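Local atomic coordinates of lysozyme (Penaeus vannamei, PDB entry 6UKC), a protein that probably hydrolyses the beta-1,4 linkages between N-acetylmuramic acid and N-acetylglucosamine in bacterial peptidoglycan, and those of chitodextrins, as a C-type lysozyme of glycosyl hydrolase family 22. Residues K5-C10 with D85-A90; A43-N46 with S52-Y55; A34-S39 with S119-R124; C10-L15 with G56-N61. All coordinates share one frame; numbering follows the deposited sequence.

Contact 1: K5-C10 with D85-A90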
loop_
_atom_site.group_PDB
_atom_site.type_symbol
_atom_site.label_atom_id
_atom_site.label_comp_id
_atom_site.label_asym_id
_atom_site.label_seq_id
_atom_site.Cartn_x
_atom_site.Cartn_y
_atom_site.Cartn_z
ATOM N N LYS A 5 -2.781 -5.084 14.018
ATOM C CA LYS A 5 -1.919 -6.077 13.337
ATOM C C LYS A 5 -0.668 -5.389 12.793
ATOM O O LYS A 5 -0.804 -4.348 12.083
ATOM C CB LYS A 5 -2.682 -6.719 12.183
ATOM C CG LYS A 5 -1.966 -7.847 11.466
ATOM C CD LYS A 5 -1.345 -8.865 12.382
ATOM C CE LYS A 5 -0.920 -10.117 11.635
ATOM N NZ LYS A 5 -0.070 -11.012 12.466
ATOM N N VAL A 6 0.493 -5.960 13.110
ATOM C CA VAL A 6 1.813 -5.614 12.512
ATOM C C VAL A 6 2.376 -6.889 11.886
ATOM O O VAL A 6 2.772 -7.802 12.602
ATOM C CB VAL A 6 2.803 -5.026 13.540
ATOM C CG1 VAL A 6 4.088 -4.569 12.854
ATOM C CG2 VAL A 6 2.187 -3.896 14.362
ATOM N N PHE A 7 2.444 -6.941 10.568
ATOM C CA PHE A 7 2.940 -8.150 9.866
ATOM C C PHE A 7 4.476 -8.240 9.962
ATOM O O PHE A 7 5.196 -7.201 9.915
ATOM C CB PHE A 7 2.488 -8.117 8.407
ATOM C CG PHE A 7 1.007 -8.319 8.177
ATOM C CD1 PHE A 7 0.481 -9.592 8.073
ATOM C CD2 PHE A 7 0.140 -7.239 8.044
ATOM C CE1 PHE A 7 -0.873 -9.783 7.855
ATOM C CE2 PHE A 7 -1.209 -7.431 7.800
ATOM C CZ PHE A 7 -1.708 -8.704 7.688
ATOM N N GLY A 8 4.997 -9.457 10.037
ATOM C CA GLY A 8 6.356 -9.737 9.519
ATOM C C GLY A 8 6.389 -9.588 7.998
ATOM O O GLY A 8 5.371 -9.831 7.355
ATOM N N LYS A 9 7.526 -9.197 7.430
ATOM C CA LYS A 9 7.704 -8.990 5.966
ATOM C C LYS A 9 7.320 -10.267 5.188
ATOM O O LYS A 9 6.508 -10.188 4.258
ATOM C CB LYS A 9 9.152 -8.558 5.715
ATOM C CG LYS A 9 9.589 -8.522 4.264
ATOM C CD LYS A 9 11.068 -8.239 4.126
ATOM C CE LYS A 9 11.598 -8.507 2.733
ATOM N NZ LYS A 9 13.010 -8.073 2.609
ATOM N N CYS A 10 7.919 -11.403 5.524
ATOM C CA CYS A 10 7.653 -12.717 4.880
ATOM C C CYS A 10 6.218 -13.153 5.190
ATOM O O CYS A 10 5.572 -13.696 4.285
ATOM C CB CYS A 10 8.678 -13.755 5.316
ATOM S SG CYS A 10 10.359 -13.242 4.886
ATOM N N ASP A 85 -7.024 -5.003 10.679
ATOM C CA ASP A 85 -6.228 -6.251 10.756
ATOM C C ASP A 85 -6.365 -6.972 9.405
ATOM O O ASP A 85 -5.374 -7.529 8.936
ATOM C CB ASP A 85 -6.691 -7.105 11.938
ATOM C CG ASP A 85 -6.221 -6.625 13.299
ATOM O OD1 ASP A 85 -5.568 -5.546 13.384
ATOM O OD2 ASP A 85 -6.499 -7.352 14.273
ATOM N N ASP A 86 -7.551 -6.899 8.794
ATOM C CA ASP A 86 -7.866 -7.439 7.451
ATOM C C ASP A 86 -7.566 -6.399 6.358
ATOM O O ASP A 86 -8.251 -5.347 6.345
ATOM C CB ASP A 86 -9.323 -7.873 7.403
ATOM C CG ASP A 86 -9.697 -8.485 6.080
ATOM O OD1 ASP A 86 -9.628 -7.770 5.045
ATOM O OD2 ASP A 86 -10.027 -9.664 6.096
ATOM N N ILE A 87 -6.679 -6.751 5.407
ATOM C CA ILE A 87 -6.061 -5.813 4.422
ATOM C C ILE A 87 -6.850 -5.813 3.116
ATOM O O ILE A 87 -6.466 -5.062 2.192
ATOM C CB ILE A 87 -4.587 -6.177 4.154
ATOM C CG1 ILE A 87 -4.453 -7.560 3.498
ATOM C CG2 ILE A 87 -3.810 -6.072 5.448
ATOM C CD1 ILE A 87 -3.366 -7.675 2.460
ATOM N N THR A 88 -7.877 -6.644 2.994
ATOM C CA THR A 88 -8.670 -6.691 1.734
ATOM C C THR A 88 -8.871 -5.275 1.155
ATOM O O THR A 88 -8.511 -5.067 -0.036
ATOM C CB THR A 88 -9.980 -7.471 1.914
ATOM O OG1 THR A 88 -9.634 -8.742 2.482
ATOM C CG2 THR A 88 -10.710 -7.658 0.600
ATOM N N GLU A 89 -9.465 -4.343 1.907
ATOM C CA GLU A 89 -9.896 -3.034 1.332
ATOM C C GLU A 89 -8.658 -2.169 1.065
ATOM O O GLU A 89 -8.668 -1.421 0.064
ATOM C CB GLU A 89 -10.852 -2.317 2.277
ATOM C CG GLU A 89 -12.162 -3.040 2.486
ATOM C CD GLU A 89 -13.164 -2.914 1.357
ATOM O OE1 GLU A 89 -14.339 -3.210 1.640
ATOM O OE2 GLU A 89 -12.783 -2.509 0.217
ATOM N N ALA A 90 -7.639 -2.265 1.933
ATOM C CA ALA A 90 -6.332 -1.589 1.759
ATOM C C ALA A 90 -5.770 -1.996 0.401
ATOM O O ALA A 90 -5.473 -1.097 -0.414
ATOM C CB ALA A 90 -5.378 -1.926 2.886
#
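K5 and D85 make the polar half of this contact, F7 and I87 the apolar half. The polar half is a single hydrogen bond from the backbone K5 N to D85 OD1, 2.9 Å long and bent, with an N-H...O angle of 141°. The amide reaches that oxygen from above the carboxylate plane, 45° out of it. D85 OD1 also rests 3.3 Å from K5 CB, so the carboxylate leans on the foot of the lysine side chain. The ammonium group goes the other way: CG stands anti to the backbone N (chi1 -175°), the chain bends at chi2, and K5 NZ forms a salt bridge with E11 on helix 9-20. On that path K5 CG passes over one face of the F7 ring, toward its rim.

The apolar half is smaller and more deeply buried. F7 CE2 meets the branch methyl I87 CG2 at 3.8 Å, the two side chains crossing obliquely, and F7 CZ lies 4.0 Å from the carbonyl oxygen D85 O. Both residues also pack on L15 of helix 9-20.

Just beyond the touching residues, D86 caps the start of helix 88-105. Its OD1 accepts from T88 N at 2.9 Å and from T88 OG1 at 2.7 Å, the hydroxyl on the syn lone pair.

The extended N-terminal loop of the C-type lysozyme fold is thus packed against the approach to helix 88-105, far along the chain, by one bent bond and a small hydrophobic patch; the ammonium group pairs with E11, while D85 is met by the K5 amide.

Contact 2: A43-N46 with S52-Y55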
loop_
_atom_site.group_PDB
_atom_site.type_symbol
_atom_site.label_atom_id
_atom_site.label_comp_id
_atom_site.label_asym_id
_atom_site.label_seq_id
_atom_site.Cartn_x
_atom_site.Cartn_y
_atom_site.Cartn_z
ATOM N N ALA A 43 -2.307 -0.292 11.571
ATOM C CA ALA A 43 -2.888 0.842 12.325
ATOM C C ALA A 43 -2.014 2.096 12.204
ATOM O O ALA A 43 -2.390 3.100 12.820
ATOM C CB ALA A 43 -3.113 0.452 13.769
ATOM N N ALA A 44 -0.942 2.074 11.403
ATOM C CA ALA A 44 -0.134 3.273 11.064
ATOM C C ALA A 44 -1.043 4.393 10.535
ATOM O O ALA A 44 -1.933 4.101 9.712
ATOM C CB ALA A 44 0.935 2.908 10.063
ATOM N N ILE A 45 -0.862 5.615 11.042
ATOM C CA ILE A 45 -1.690 6.809 10.706
ATOM C C ILE A 45 -0.839 8.068 10.864
ATOM O O ILE A 45 -0.116 8.162 11.865
ATOM C CB ILE A 45 -2.967 6.869 11.574
ATOM C CG1 ILE A 45 -3.973 7.868 10.995
ATOM C CG2 ILE A 45 -2.659 7.149 13.051
ATOM C CD1 ILE A 45 -5.267 7.967 11.778
ATOM N N ASN A 46 -0.906 8.990 9.905
ATOM C CA ASN A 46 -0.062 10.211 9.910
ATOM C C ASN A 46 -0.916 11.408 9.512
ATOM O O ASN A 46 -1.479 11.431 8.381
ATOM C CB ASN A 46 1.180 10.060 9.034
ATOM C CG ASN A 46 2.282 9.317 9.761
ATOM O OD1 ASN A 46 3.034 9.899 10.547
ATOM N ND2 ASN A 46 2.359 8.015 9.529
ATOM N N SER A 52 -4.780 16.722 5.833
ATOM C CA SER A 52 -5.104 15.375 5.305
ATOM C C SER A 52 -4.463 14.332 6.218
ATOM O O SER A 52 -3.649 14.697 7.088
ATOM C CB SER A 52 -4.678 15.219 3.877
ATOM O OG SER A 52 -3.271 15.082 3.780
ATOM N N THR A 53 -4.862 13.084 6.069
ATOM C CA THR A 53 -4.393 11.970 6.924
ATOM C C THR A 53 -4.013 10.815 6.004
ATOM O O THR A 53 -4.744 10.584 5.005
ATOM C CB THR A 53 -5.448 11.576 7.969
ATOM O OG1 THR A 53 -5.625 12.728 8.798
ATOM C CG2 THR A 53 -5.058 10.380 8.810
ATOM N N ASP A 54 -2.910 10.141 6.334
ATOM C CA ASP A 54 -2.484 8.888 5.653
ATOM C C ASP A 54 -2.917 7.712 6.543
ATOM O O ASP A 54 -2.689 7.799 7.783
ATOM C CB ASP A 54 -0.987 8.988 5.363
ATOM C CG ASP A 54 -0.636 10.137 4.433
ATOM O OD1 ASP A 54 -1.394 10.337 3.456
ATOM O OD2 ASP A 54 0.372 10.834 4.692
ATOM N N TYR A 55 -3.522 6.669 5.957
ATOM C CA TYR A 55 -4.152 5.557 6.714
ATOM C C TYR A 55 -3.581 4.179 6.340
ATOM O O TYR A 55 -3.485 3.813 5.147
ATOM C CB TYR A 55 -5.665 5.539 6.466
ATOM C CG TYR A 55 -6.444 6.696 7.041
ATOM C CD1 TYR A 55 -6.615 7.879 6.325
ATOM C CD2 TYR A 55 -7.024 6.604 8.300
ATOM C CE1 TYR A 55 -7.363 8.929 6.841
ATOM C CE2 TYR A 55 -7.764 7.648 8.836
ATOM C CZ TYR A 55 -7.959 8.800 8.090
ATOM O OH TYR A 55 -8.672 9.829 8.626
#
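The first hairpin of the small antiparallel sheet in the C-type lysozyme fold brings strand 45-47 alongside strand 53-55. N46 and D54 form a hydrogen-bonded pair: N46 N donates to D54 O at 3.0 Å, and D54 N returns a straighter bond to N46 O at 2.8 Å, with an angle of 169°. I45 and Y55, the next pair, are non-hydrogen-bonded. Two CA-H...O contacts supplement the ladder, I45 CA to D54 O at 3.2 Å and T53 CA to N46 O at 3.3 Å.

I45 and Y55 send their side chains to the same face, side by side. Fully extended, with both torsions near 180° (chi1 -165°), the isoleucine brings I45 CD1 to 3.9 Å from Y55 CE2. T53 CG2 fills the angle between them, 3.5 Å from I45 CG1 and 3.3 Å above the plane of the Y55 ring, toward its rim.

N46 and D54 occupy the other face, where their polar ends turn to further partners: N46 ND2 to Q59, D54 OD1 to N61 and D54 OD2 to N48.

The hairpin is therefore two-sided, with an apolar cluster of isoleucine, threonine methyl and tyrosine on one face and side-chain amides on the other, two of them (N48 and N61) on the D54 carboxylate.

Contact 3: A34-S39 with S119-R124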
loop_
_atom_site.group_PDB
_atom_site.type_symbol
_atom_site.label_atom_id
_atom_site.label_comp_id
_atom_site.label_asym_id
_atom_site.label_seq_id
_atom_site.Cartn_x
_atom_site.Cartn_y
_atom_site.Cartn_z
ATOM N N ALA A 34 4.919 -1.377 1.639
ATOM C CA ALA A 34 4.422 -1.524 3.032
ATOM C C ALA A 34 5.564 -1.344 4.036
ATOM O O ALA A 34 5.337 -0.703 5.096
ATOM C CB ALA A 34 3.764 -2.865 3.245
ATOM N N GLU A 35 6.718 -1.980 3.789
ATOM C CA GLU A 35 7.845 -1.864 4.743
ATOM C C GLU A 35 8.079 -0.371 5.004
ATOM O O GLU A 35 8.029 0.057 6.183
ATOM C CB GLU A 35 9.131 -2.526 4.250
ATOM C CG GLU A 35 10.135 -2.660 5.382
ATOM C CD GLU A 35 11.512 -3.184 5.045
ATOM O OE1 GLU A 35 12.435 -2.685 5.656
ATOM O OE2 GLU A 35 11.653 -4.103 4.203
ATOM N N PHE A 36 8.278 0.407 3.939
ATOM C CA PHE A 36 8.845 1.779 4.049
ATOM C C PHE A 36 7.733 2.802 4.242
ATOM O O PHE A 36 8.085 3.882 4.702
ATOM C CB PHE A 36 9.786 2.072 2.885
ATOM C CG PHE A 36 10.975 1.147 2.914
ATOM C CD1 PHE A 36 11.946 1.285 3.892
ATOM C CD2 PHE A 36 11.094 0.107 2.002
ATOM C CE1 PHE A 36 13.042 0.432 3.934
ATOM C CE2 PHE A 36 12.179 -0.763 2.054
ATOM C CZ PHE A 36 13.151 -0.604 3.024
ATOM N N GLU A 37 6.461 2.462 3.991
ATOM C CA GLU A 37 5.361 3.408 4.293
ATOM C C GLU A 37 4.963 3.249 5.758
ATOM O O GLU A 37 4.680 4.283 6.360
ATOM C CB GLU A 37 4.174 3.250 3.343
ATOM C CG GLU A 37 4.471 3.686 1.933
ATOM C CD GLU A 37 4.473 5.182 1.713
ATOM O OE1 GLU A 37 4.781 5.619 0.591
ATOM O OE2 GLU A 37 4.132 5.887 2.660
ATOM N N SER A 38 4.979 2.046 6.338
ATOM C CA SER A 38 4.266 1.804 7.621
ATOM C C SER A 38 4.921 0.768 8.535
ATOM O O SER A 38 4.334 0.528 9.600
ATOM C CB SER A 38 2.868 1.363 7.331
ATOM O OG SER A 38 2.877 0.058 6.752
ATOM N N SER A 39 6.048 0.157 8.155
ATOM C CA SER A 39 6.647 -1.027 8.826
ATOM C C SER A 39 5.604 -2.141 8.973
ATOM O O SER A 39 5.548 -2.771 10.045
ATOM C CB SER A 39 7.240 -0.641 10.134
ATOM O OG SER A 39 8.138 0.433 9.942
ATOM N N SER A 119 11.537 6.423 -3.454
ATOM C CA SER A 119 12.835 6.558 -2.745
ATOM C C SER A 119 13.466 5.186 -2.479
ATOM O O SER A 119 14.692 5.111 -2.478
ATOM C CB SER A 119 12.670 7.334 -1.478
ATOM O OG SER A 119 11.566 6.823 -0.770
ATOM N N LYS A 120 12.685 4.131 -2.240
ATOM C CA LYS A 120 13.252 2.884 -1.655
ATOM C C LYS A 120 13.070 1.655 -2.558
ATOM O O LYS A 120 13.778 0.653 -2.318
ATOM C CB LYS A 120 12.617 2.651 -0.286
ATOM C CG LYS A 120 12.987 3.704 0.741
ATOM C CD LYS A 120 14.340 3.453 1.324
ATOM C CE LYS A 120 14.999 4.704 1.856
ATOM N NZ LYS A 120 14.063 5.447 2.727
ATOM N N CYS A 121 12.139 1.674 -3.513
ATOM C CA CYS A 121 11.710 0.442 -4.205
ATOM C C CYS A 121 11.917 0.534 -5.722
ATOM O O CYS A 121 12.193 -0.513 -6.321
ATOM C CB CYS A 121 10.257 0.138 -3.870
ATOM S SG CYS A 121 9.906 0.093 -2.096
ATOM N N LYS A 122 11.756 1.712 -6.330
ATOM C CA LYS A 122 11.862 1.875 -7.799
ATOM C C LYS A 122 13.291 1.545 -8.240
ATOM O O LYS A 122 14.232 2.109 -7.668
ATOM C CB LYS A 122 11.511 3.291 -8.261
ATOM C CG LYS A 122 11.631 3.465 -9.771
ATOM C CD LYS A 122 11.153 4.798 -10.315
ATOM C CE LYS A 122 11.551 6.002 -9.482
ATOM N NZ LYS A 122 11.839 7.191 -10.334
ATOM N N ASN A 123 13.435 0.649 -9.217
ATOM C CA ASN A 123 14.708 0.358 -9.922
ATOM C C ASN A 123 15.595 -0.542 -9.049
ATOM O O ASN A 123 16.699 -0.914 -9.504
ATOM C CB ASN A 123 15.384 1.656 -10.361
ATOM C CG ASN A 123 14.702 2.281 -11.567
ATOM O OD1 ASN A 123 13.844 1.677 -12.209
ATOM N ND2 ASN A 123 15.072 3.504 -11.892
ATOM N N ARG A 124 15.113 -0.947 -7.880
ATOM C CA ARG A 124 15.819 -1.919 -7.028
ATOM C C ARG A 124 15.577 -3.314 -7.578
ATOM O O ARG A 124 14.621 -3.565 -8.336
ATOM C CB ARG A 124 15.350 -1.834 -5.575
ATOM C CG ARG A 124 15.601 -0.479 -4.922
ATOM C CD ARG A 124 17.068 -0.286 -4.587
ATOM N NE ARG A 124 17.431 1.046 -4.114
ATOM C CZ ARG A 124 17.982 2.016 -4.871
ATOM N NH1 ARG A 124 18.310 3.181 -4.337
ATOM N NH2 ARG A 124 18.186 1.845 -6.166
#
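F36 and K120 account for most of this contact, with C121 adding a smaller share; it lies between helices 24-38 and 115-121 in the helical part of the C-type lysozyme fold. The F36 ring, on helix 24-38, presents one face to the aliphatic part of K120 on helix 115-121. K120 CB sits 4.1 Å from the ring centroid, 24° off the normal, a CH-pi contact whose shortest approach is 3.7 Å, to F36 CD2. The lysine side chain crosses the phenylalanine at about a right angle. Because it bends at chi2 (-80°), it continues over the same ring: K120 CG lies 3.9 Å from F36 CG, and K120 CD is 4.1 Å from F36 CD1. On the opposite face the ring has E35 CB, 4.0 Å above its plane, so it is sandwiched between aliphatic carbons of a lysine and a glutamate.

C121 SG approaches the ring obliquely, 4.3 Å from F36 CD2. The sulfur is joined by a disulfide to C32, one turn earlier on helix 24-38, so a covalent link runs beside the F36-K120 contact. F36 also touches A116 of helix 115-121, and E37 OE1 accepts from A116 N.

Between the two segments themselves the contact is dispersion only, with the disulfide and the E37-A116 bond alongside. The lysine contributes methylenes to the ring face, leaving F36 and K120 exposed while C121 is buried.

Contact 4: C10-L15 with G56-N61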
loop_
_atom_site.group_PDB
_atom_site.type_symbol
_atom_site.label_atom_id
_atom_site.label_comp_id
_atom_site.label_asym_id
_atom_site.label_seq_id
_atom_site.Cartn_x
_atom_site.Cartn_y
_atom_site.Cartn_z
ATOM N N CYS A 10 7.919 -11.403 5.524
ATOM C CA CYS A 10 7.653 -12.717 4.880
ATOM C C CYS A 10 6.218 -13.153 5.190
ATOM O O CYS A 10 5.572 -13.696 4.285
ATOM C CB CYS A 10 8.678 -13.755 5.316
ATOM S SG CYS A 10 10.359 -13.242 4.886
ATOM N N GLU A 11 5.712 -12.879 6.388
ATOM C CA GLU A 11 4.293 -13.174 6.738
ATOM C C GLU A 11 3.355 -12.401 5.802
ATOM O O GLU A 11 2.355 -12.948 5.305
ATOM C CB GLU A 11 4.046 -12.768 8.178
ATOM C CG GLU A 11 2.662 -13.146 8.669
ATOM C CD GLU A 11 2.256 -12.430 9.943
ATOM O OE1 GLU A 11 1.097 -12.515 10.300
ATOM O OE2 GLU A 11 3.119 -11.792 10.570
ATOM N N PHE A 12 3.672 -11.146 5.562
ATOM C CA PHE A 12 2.900 -10.270 4.661
ATOM C C PHE A 12 3.043 -10.793 3.230
ATOM O O PHE A 12 1.988 -10.873 2.533
ATOM C CB PHE A 12 3.351 -8.822 4.803
ATOM C CG PHE A 12 2.515 -7.844 4.030
ATOM C CD1 PHE A 12 1.153 -7.750 4.248
ATOM C CD2 PHE A 12 3.089 -7.038 3.070
ATOM C CE1 PHE A 12 0.387 -6.848 3.537
ATOM C CE2 PHE A 12 2.313 -6.151 2.346
ATOM C CZ PHE A 12 0.968 -6.054 2.583
ATOM N N ALA A 13 4.267 -11.147 2.803
ATOM C CA ALA A 13 4.484 -11.738 1.454
ATOM C C ALA A 13 3.622 -12.998 1.279
ATOM O O ALA A 13 2.926 -13.086 0.230
ATOM C CB ALA A 13 5.949 -12.040 1.208
ATOM N N GLU A 14 3.670 -13.935 2.244
ATOM C CA GLU A 14 2.935 -15.228 2.176
ATOM C C GLU A 14 1.422 -14.941 2.151
ATOM O O GLU A 14 0.698 -15.639 1.461
ATOM C CB GLU A 14 3.366 -16.176 3.302
ATOM C CG GLU A 14 4.784 -16.727 3.143
ATOM C CD GLU A 14 5.211 -17.787 4.161
ATOM O OE1 GLU A 14 6.320 -17.670 4.710
ATOM O OE2 GLU A 14 4.449 -18.738 4.404
ATOM N N LEU A 15 0.950 -13.920 2.857
ATOM C CA LEU A 15 -0.500 -13.592 2.895
ATOM C C LEU A 15 -0.973 -13.161 1.504
ATOM O O LEU A 15 -2.063 -13.618 1.062
ATOM C CB LEU A 15 -0.754 -12.463 3.889
ATOM C CG LEU A 15 -2.188 -11.950 3.875
ATOM C CD1 LEU A 15 -3.125 -13.010 4.445
ATOM C CD2 LEU A 15 -2.307 -10.635 4.617
ATOM N N GLY A 56 -3.287 3.389 7.371
ATOM C CA GLY A 56 -3.019 1.943 7.272
ATOM C C GLY A 56 -1.635 1.611 6.737
ATOM O O GLY A 56 -0.791 2.500 6.629
ATOM N N ILE A 57 -1.457 0.344 6.384
ATOM C CA ILE A 57 -0.197 -0.299 5.922
ATOM C C ILE A 57 0.309 0.352 4.620
ATOM O O ILE A 57 1.558 0.281 4.394
ATOM C CB ILE A 57 -0.436 -1.814 5.766
ATOM C CG1 ILE A 57 0.878 -2.583 5.619
ATOM C CG2 ILE A 57 -1.404 -2.117 4.621
ATOM C CD1 ILE A 57 0.767 -4.020 6.011
ATOM N N PHE A 58 -0.578 0.967 3.810
ATOM C CA PHE A 58 -0.226 1.614 2.507
ATOM C C PHE A 58 -0.360 3.138 2.609
ATOM O O PHE A 58 -0.207 3.820 1.561
ATOM C CB PHE A 58 -1.052 1.045 1.344
ATOM C CG PHE A 58 -0.812 -0.416 1.041
ATOM C CD1 PHE A 58 0.471 -0.910 0.859
ATOM C CD2 PHE A 58 -1.861 -1.287 0.844
ATOM C CE1 PHE A 58 0.702 -2.234 0.538
ATOM C CE2 PHE A 58 -1.635 -2.621 0.521
ATOM C CZ PHE A 58 -0.352 -3.097 0.380
ATOM N N GLN A 59 -0.620 3.656 3.823
ATOM C CA GLN A 59 -0.609 5.105 4.137
ATOM C C GLN A 59 -1.339 5.842 3.014
ATOM O O GLN A 59 -0.759 6.738 2.408
ATOM C CB GLN A 59 0.841 5.546 4.346
ATOM C CG GLN A 59 1.413 5.039 5.662
ATOM C CD GLN A 59 0.705 5.761 6.773
ATOM O OE1 GLN A 59 0.892 6.971 6.934
ATOM N NE2 GLN A 59 -0.138 5.035 7.508
ATOM N N ILE A 60 -2.583 5.448 2.760
ATOM C CA ILE A 60 -3.454 6.035 1.711
ATOM C C ILE A 60 -4.098 7.301 2.277
ATOM O O ILE A 60 -4.616 7.248 3.439
ATOM C CB ILE A 60 -4.501 5.003 1.262
ATOM C CG1 ILE A 60 -3.846 3.822 0.540
ATOM C CG2 ILE A 60 -5.556 5.683 0.409
ATOM C CD1 ILE A 60 -4.615 2.551 0.605
ATOM N N ASN A 61 -4.101 8.359 1.459
ATOM C CA ASN A 61 -4.377 9.768 1.849
ATOM C C ASN A 61 -5.869 10.056 1.658
ATOM O O ASN A 61 -6.367 9.761 0.541
ATOM C CB ASN A 61 -3.519 10.744 1.033
ATOM C CG ASN A 61 -3.605 12.162 1.564
ATOM O OD1 ASN A 61 -4.353 12.979 1.027
ATOM N ND2 ASN A 61 -2.891 12.447 2.646
#
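F12 of helix 9-20 packs against I57 and F58, where the turn between the second and third strands of the lysozyme sheet dips into the core that the helices share. All three residues are buried. I57 CD1 rests over one face of the F12 ring in a CH-pi contact, 4.1 Å from the centroid and 23° off the normal; its nearest ring atom is F12 CE1 at 3.8 Å. The side chains come from opposite directions. A chi1 of -174° swings the F12 ring out from the helix toward the turn, beside its own carbonyl carbon. F58 takes a different position: F58 CZ lies in the plane of the F12 ring, at its edge, 3.9 Å from F12 CZ. The isoleucine bridges both rings, for I57 CG2 lies 3.9 Å above one face of F58. A34 of helix 24-38 touches F12 and I57, while A90 and A94 of helix 88-105 pack on F58.

Away from this cluster the approach is loose. Even the closest alpha carbons, F12 CA and I57 CA, are 10.5 Å apart, so the segments touch through side chains alone. E11 and E14 are exposed and do not touch residues 56-61.

On the turn side, I57 O and F58 O bond to S38 and W114. Residues G56 to Q59 form a type I beta turn, and Q59 with I60 opposite Y55 makes a G1 bulge. G56 O accepts twice, from Q59 N at 3.0 Å and, in the carbonyl plane on a lone pair, from Q59 NE2 at 2.8 Å.

In the fold
From the N terminus, contact 1 comes first and closes the long loop from the segment before helix 9-20 to the start of helix 88-105. Contacts 2 and 4 both lie within that loop: contact 4 returns from helix 9-20 to the turn after strand 53-55, and contact 2 closes the short hairpin inside contact 4. Contact 3 starts on helix 24-38 and ends on helix 115-121, so it crosses contacts 1 and 4 while enclosing contact 2. Contacts 1 and 4 share C10, their centres about 5 Å apart. D54 with N61 joins neighbouring strands between contacts 2 and 4, while S38 OG to I57 O ties helix 24-38 to the turn.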